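Local coordinates for methionine-binding protein (Coxiella burnetii, PDB 3TQW) that probably serves as the substrate-binding lipoprotein of an ABC transporter, capturing methionine in the periplasm for uptake into the cell, at residues A[96-109]-A[147-159]. Numbering follows the deposited sequence.
Sequences LTQLKTGAKIAVPS and KKLKIVELDAAQL
K150 N donates to A103 O, and from there the strands 104-108 and 150-154 run parallel, zipped by backbone bonds. K150 O takes I105 N at 2.7 Å, I105 O takes V152 N in an almost straight bond (177° at the hydrogen), and V152 O and V107 O receive V107 N and L154 N. Ahead of the strands, the type II turn K100-A103 offers G102 N to K147 O (2.8 Å).

One side chain makes a direct hydrogen bond across the contact. K147, fully extended beyond CG, reaches back along the loop until NZ meets a lone pair of L99 O at 2.6 Å; a water links the same ammonium to L96 O. At the far end another water bridges S109 OG and D155 OD1.

Apolar contacts line both faces. On one, V107 CG2 meets I151 CG2 at 3.7 Å and I105 CG1 lies against L149 CB, while helix 111-123 packs on I105 and V107. On the other, L159 CD2 touches A106 CB (3.6 Å); at the strand end its CD1 abuts the P108 ring at CG, the two side chains crossing at about a right angle.

Strand 150-154 forms one edge of a five-stranded mixed sheet, in one lobe of a periplasmic-binding-protein fold; the side chain of P108 is about 8 Å from the bound methionine. Backbone bonding sets the register, and aliphatic contacts on both faces add packing to it.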
loop_
_atom_site.group_PDB
_atom_site.type_symbol
_atom_site.label_atom_id
_atom_site.label_comp_id
_atom_site.label_asym_id
_atom_site.label_seq_id
_atom_site.Cartn_x
_atom_site.Cartn_y
_atom_site.Cartn_z
ATOM N N LEU A 96 9.851 4.089 -20.607
ATOM C CA LEU A 96 8.918 5.196 -20.441
ATOM C C LEU A 96 8.894 6.143 -21.639
ATOM O O LEU A 96 7.860 6.741 -21.940
ATOM C CB LEU A 96 9.213 5.963 -19.150
ATOM C CG LEU A 96 8.874 5.227 -17.850
ATOM C CD1 LEU A 96 9.346 6.026 -16.642
ATOM C CD2 LEU A 96 7.374 4.946 -17.764
ATOM N N THR A 97 10.026 6.277 -22.326
ATOM C CA THR A 97 10.094 7.157 -23.491
ATOM C C THR A 97 9.185 6.692 -24.631
ATOM O O THR A 97 8.830 7.479 -25.508
ATOM C CB THR A 97 11.542 7.332 -24.013
ATOM O OG1 THR A 97 12.135 6.048 -24.250
ATOM C CG2 THR A 97 12.383 8.093 -23.001
ATOM N N GLN A 98 8.800 5.420 -24.610
ATOM C CA GLN A 98 7.941 4.866 -25.657
ATOM C C GLN A 98 6.506 5.406 -25.632
ATOM O O GLN A 98 5.748 5.200 -26.581
ATOM C CB GLN A 98 7.912 3.337 -25.580
ATOM C CG GLN A 98 9.267 2.669 -25.761
ATOM C CD GLN A 98 9.174 1.155 -25.746
ATOM O OE1 GLN A 98 8.710 0.558 -24.774
ATOM N NE2 GLN A 98 9.607 0.525 -26.832
ATOM N N LEU A 99 6.126 6.081 -24.550
ATOM C CA LEU A 99 4.764 6.604 -24.434
ATOM C C LEU A 99 4.425 7.538 -25.586
ATOM O O LEU A 99 5.167 8.471 -25.874
ATOM C CB LEU A 99 4.565 7.335 -23.107
ATOM C CG LEU A 99 4.340 6.448 -21.883
ATOM C CD1 LEU A 99 4.325 7.285 -20.622
ATOM C CD2 LEU A 99 3.046 5.654 -22.034
ATOM N N LYS A 100 3.299 7.283 -26.240
ATOM C CA LYS A 100 2.828 8.155 -27.306
ATOM C C LYS A 100 2.019 9.308 -26.729
ATOM O O LYS A 100 1.581 9.267 -25.574
ATOM C CB LYS A 100 1.970 7.369 -28.300
ATOM C CG LYS A 100 2.699 6.219 -28.979
ATOM C CD LYS A 100 1.727 5.302 -29.710
ATOM C CE LYS A 100 2.439 4.101 -30.315
ATOM N NZ LYS A 100 1.475 3.086 -30.827
ATOM N N THR A 101 1.825 10.340 -27.542
ATOM C CA THR A 101 0.985 11.462 -27.160
ATOM C C THR A 101 -0.429 10.973 -26.883
ATOM O O THR A 101 -0.991 10.204 -27.664
ATOM C CB THR A 101 0.951 12.520 -28.274
ATOM O OG1 THR A 101 2.285 12.976 -28.527
ATOM C CG2 THR A 101 0.080 13.702 -27.873
ATOM N N GLY A 102 -0.995 11.405 -25.764
ATOM C CA GLY A 102 -2.350 11.026 -25.402
ATOM C C GLY A 102 -2.481 9.622 -24.836
ATOM O O GLY A 102 -3.582 9.080 -24.758
ATOM N N ALA A 103 -1.358 9.027 -24.446
ATOM C CA ALA A 103 -1.372 7.696 -23.853
ATOM C C ALA A 103 -2.174 7.713 -22.556
ATOM O O ALA A 103 -2.229 8.737 -21.879
ATOM C CB ALA A 103 0.044 7.220 -23.594
ATOM N N LYS A 104 -2.796 6.585 -22.221
ATOM C CA LYS A 104 -3.589 6.462 -20.996
ATOM C C LYS A 104 -2.759 5.899 -19.852
ATOM O O LYS A 104 -2.124 4.855 -19.991
ATOM C CB LYS A 104 -4.788 5.545 -21.214
ATOM C CG LYS A 104 -5.704 5.968 -22.346
ATOM C CD LYS A 104 -6.867 4.999 -22.500
ATOM C CE LYS A 104 -7.920 5.562 -23.442
ATOM N NZ LYS A 104 -9.063 4.627 -23.618
ATOM N N ILE A 105 -2.782 6.592 -18.719
ATOM C CA ILE A 105 -2.074 6.160 -17.529
ATOM C C ILE A 105 -3.083 5.937 -16.410
ATOM O O ILE A 105 -3.798 6.863 -16.026
ATOM C CB ILE A 105 -1.083 7.237 -17.043
ATOM C CG1 ILE A 105 -0.256 7.795 -18.204
ATOM C CG2 ILE A 105 -0.185 6.669 -15.956
ATOM C CD1 ILE A 105 0.788 6.847 -18.715
ATOM N N ALA A 106 -3.146 4.716 -15.889
ATOM C CA ALA A 106 -4.082 4.408 -14.811
ATOM C C ALA A 106 -3.431 4.636 -13.454
ATOM O O ALA A 106 -2.265 4.303 -13.257
ATOM C CB ALA A 106 -4.589 2.981 -14.931
ATOM N N VAL A 107 -4.192 5.219 -12.531
ATOM C CA VAL A 107 -3.736 5.449 -11.161
ATOM C C VAL A 107 -4.867 5.074 -10.200
ATOM O O VAL A 107 -6.032 5.048 -10.602
ATOM C CB VAL A 107 -3.372 6.925 -10.935
ATOM C CG1 VAL A 107 -2.255 7.356 -11.884
ATOM C CG2 VAL A 107 -4.607 7.810 -11.134
ATOM N N PRO A 108 -4.533 4.772 -8.934
ATOM C CA PRO A 108 -5.572 4.505 -7.925
ATOM C C PRO A 108 -6.489 5.714 -7.774
ATOM O O PRO A 108 -6.035 6.833 -8.012
ATOM C CB PRO A 108 -4.771 4.294 -6.635
ATOM C CG PRO A 108 -3.391 3.904 -7.094
ATOM C CD PRO A 108 -3.174 4.681 -8.368
ATOM N N SER A 109 -7.746 5.489 -7.383
ATOM C CA SER A 109 -8.751 6.554 -7.318
ATOM C C SER A 109 -8.999 7.089 -5.903
ATOM O O SER A 109 -9.647 8.109 -5.737
ATOM C CB SER A 109 -10.073 6.063 -7.906
ATOM O OG SER A 109 -10.582 4.981 -7.133
ATOM N N LYS A 147 3.214 15.304 -23.130
ATOM C CA LYS A 147 2.630 14.324 -24.040
ATOM C C LYS A 147 1.117 14.239 -23.908
ATOM O O LYS A 147 0.494 13.350 -24.485
ATOM C CB LYS A 147 3.254 12.943 -23.846
ATOM C CG LYS A 147 4.703 12.853 -24.284
ATOM C CD LYS A 147 5.170 11.406 -24.335
ATOM C CE LYS A 147 6.629 11.311 -24.753
ATOM N NZ LYS A 147 7.096 9.896 -24.832
ATOM N N LYS A 148 0.533 15.166 -23.156
ATOM C CA LYS A 148 -0.917 15.214 -23.000
ATOM C C LYS A 148 -1.456 13.849 -22.587
ATOM O O LYS A 148 -2.437 13.348 -23.138
ATOM C CB LYS A 148 -1.572 15.707 -24.291
ATOM C CG LYS A 148 -1.015 17.061 -24.750
ATOM C CD LYS A 148 -1.541 17.482 -26.110
ATOM C CE LYS A 148 -0.971 18.840 -26.505
ATOM N NZ LYS A 148 -1.466 19.296 -27.832
ATOM N N LEU A 149 -0.791 13.249 -21.611
ATOM C CA LEU A 149 -1.170 11.931 -21.130
ATOM C C LEU A 149 -2.549 11.989 -20.483
ATOM O O LEU A 149 -2.900 12.973 -19.840
ATOM C CB LEU A 149 -0.120 11.416 -20.144
ATOM C CG LEU A 149 1.283 11.245 -20.737
ATOM C CD1 LEU A 149 2.316 10.974 -19.654
ATOM C CD2 LEU A 149 1.296 10.131 -21.769
ATOM N N LYS A 150 -3.337 10.938 -20.675
ATOM C CA LYS A 150 -4.670 10.880 -20.101
ATOM C C LYS A 150 -4.671 10.048 -18.818
ATOM O O LYS A 150 -4.312 8.871 -18.832
ATOM C CB LYS A 150 -5.652 10.302 -21.118
ATOM C CG LYS A 150 -5.638 11.046 -22.447
ATOM C CD LYS A 150 -6.615 10.445 -23.441
ATOM C CE LYS A 150 -6.573 11.190 -24.767
ATOM N NZ LYS A 150 -7.580 10.661 -25.726
ATOM N N ILE A 151 -5.073 10.670 -17.715
ATOM C CA ILE A 151 -5.092 9.994 -16.420
ATOM C C ILE A 151 -6.412 9.261 -16.203
ATOM O O ILE A 151 -7.482 9.862 -16.244
ATOM C CB ILE A 151 -4.862 10.984 -15.268
ATOM C CG1 ILE A 151 -3.563 11.759 -15.487
ATOM C CG2 ILE A 151 -4.813 10.251 -13.935
ATOM C CD1 ILE A 151 -2.331 10.865 -15.585
ATOM N N VAL A 152 -6.320 7.958 -15.973
ATOM C CA VAL A 152 -7.484 7.116 -15.732
ATOM C C VAL A 152 -7.519 6.701 -14.262
ATOM O O VAL A 152 -6.602 6.045 -13.780
ATOM C CB VAL A 152 -7.430 5.854 -16.611
ATOM C CG1 VAL A 152 -8.620 4.949 -16.333
ATOM C CG2 VAL A 152 -7.383 6.240 -18.080
ATOM N N GLU A 153 -8.578 7.083 -13.556
ATOM C CA GLU A 153 -8.678 6.807 -12.130
ATOM C C GLU A 153 -9.495 5.540 -11.837
ATOM O O GLU A 153 -10.706 5.507 -12.046
ATOM C CB GLU A 153 -9.227 8.040 -11.406
ATOM C CG GLU A 153 -8.349 9.290 -11.643
ATOM C CD GLU A 153 -9.117 10.599 -11.566
ATOM O OE1 GLU A 153 -8.946 11.334 -10.569
ATOM O OE2 GLU A 153 -9.883 10.903 -12.511
ATOM N N LEU A 154 -8.809 4.498 -11.365
ATOM C CA LEU A 154 -9.438 3.214 -11.056
ATOM C C LEU A 154 -9.256 2.827 -9.596
ATOM O O LEU A 154 -8.264 3.193 -8.964
ATOM C CB LEU A 154 -8.839 2.102 -11.925
ATOM C CG LEU A 154 -8.839 2.364 -13.436
ATOM C CD1 LEU A 154 -8.081 1.265 -14.169
ATOM C CD2 LEU A 154 -10.257 2.475 -13.957
ATOM N N ASP A 155 -10.207 2.065 -9.068
ATOM C CA ASP A 155 -10.041 1.478 -7.746
ATOM C C ASP A 155 -8.771 0.626 -7.724
ATOM O O ASP A 155 -8.473 -0.090 -8.683
ATOM C CB ASP A 155 -11.254 0.623 -7.381
ATOM C CG ASP A 155 -11.088 -0.072 -6.052
ATOM O OD1 ASP A 155 -11.297 0.589 -5.015
ATOM O OD2 ASP A 155 -10.721 -1.268 -6.045
ATOM N N ALA A 156 -8.025 0.708 -6.626
ATOM C CA ALA A 156 -6.721 0.049 -6.519
ATOM C C ALA A 156 -6.742 -1.433 -6.894
ATOM O O ALA A 156 -5.778 -1.951 -7.461
ATOM C CB ALA A 156 -6.154 0.225 -5.112
ATOM N N ALA A 157 -7.831 -2.116 -6.558
ATOM C CA ALA A 157 -7.937 -3.556 -6.792
ATOM C C ALA A 157 -8.250 -3.893 -8.248
ATOM O O ALA A 157 -8.300 -5.066 -8.619
ATOM C CB ALA A 157 -8.993 -4.176 -5.866
ATOM N N GLN A 158 -8.464 -2.864 -9.065
ATOM C CA GLN A 158 -8.787 -3.045 -10.480
ATOM C C GLN A 158 -7.582 -2.765 -11.382
ATOM O O GLN A 158 -7.574 -3.142 -12.553
ATOM C CB GLN A 158 -9.970 -2.140 -10.893
ATOM C CG GLN A 158 -10.312 -2.219 -12.393
ATOM C CD GLN A 158 -11.461 -1.305 -12.846
ATOM O OE1 GLN A 158 -12.257 -0.815 -12.040
ATOM N NE2 GLN A 158 -11.548 -1.085 -14.155
ATOM N N LEU A 159 -6.563 -2.109 -10.834
ATOM C CA LEU A 159 -5.452 -1.621 -11.650
ATOM C C LEU A 159 -4.684 -2.738 -12.357
ATOM O O LEU A 159 -4.255 -2.579 -13.501
ATOM C CB LEU A 159 -4.504 -0.748 -10.819
ATOM C CG LEU A 159 -5.057 0.628 -10.435
ATOM C CD1 LEU A 159 -4.369 1.167 -9.197
ATOM C CD2 LEU A 159 -4.931 1.613 -11.609
HETATM O O HOH W 1 7.271 9.528 -22.066
HETATM O O HOH W 2 -11.048 3.666 -4.606
#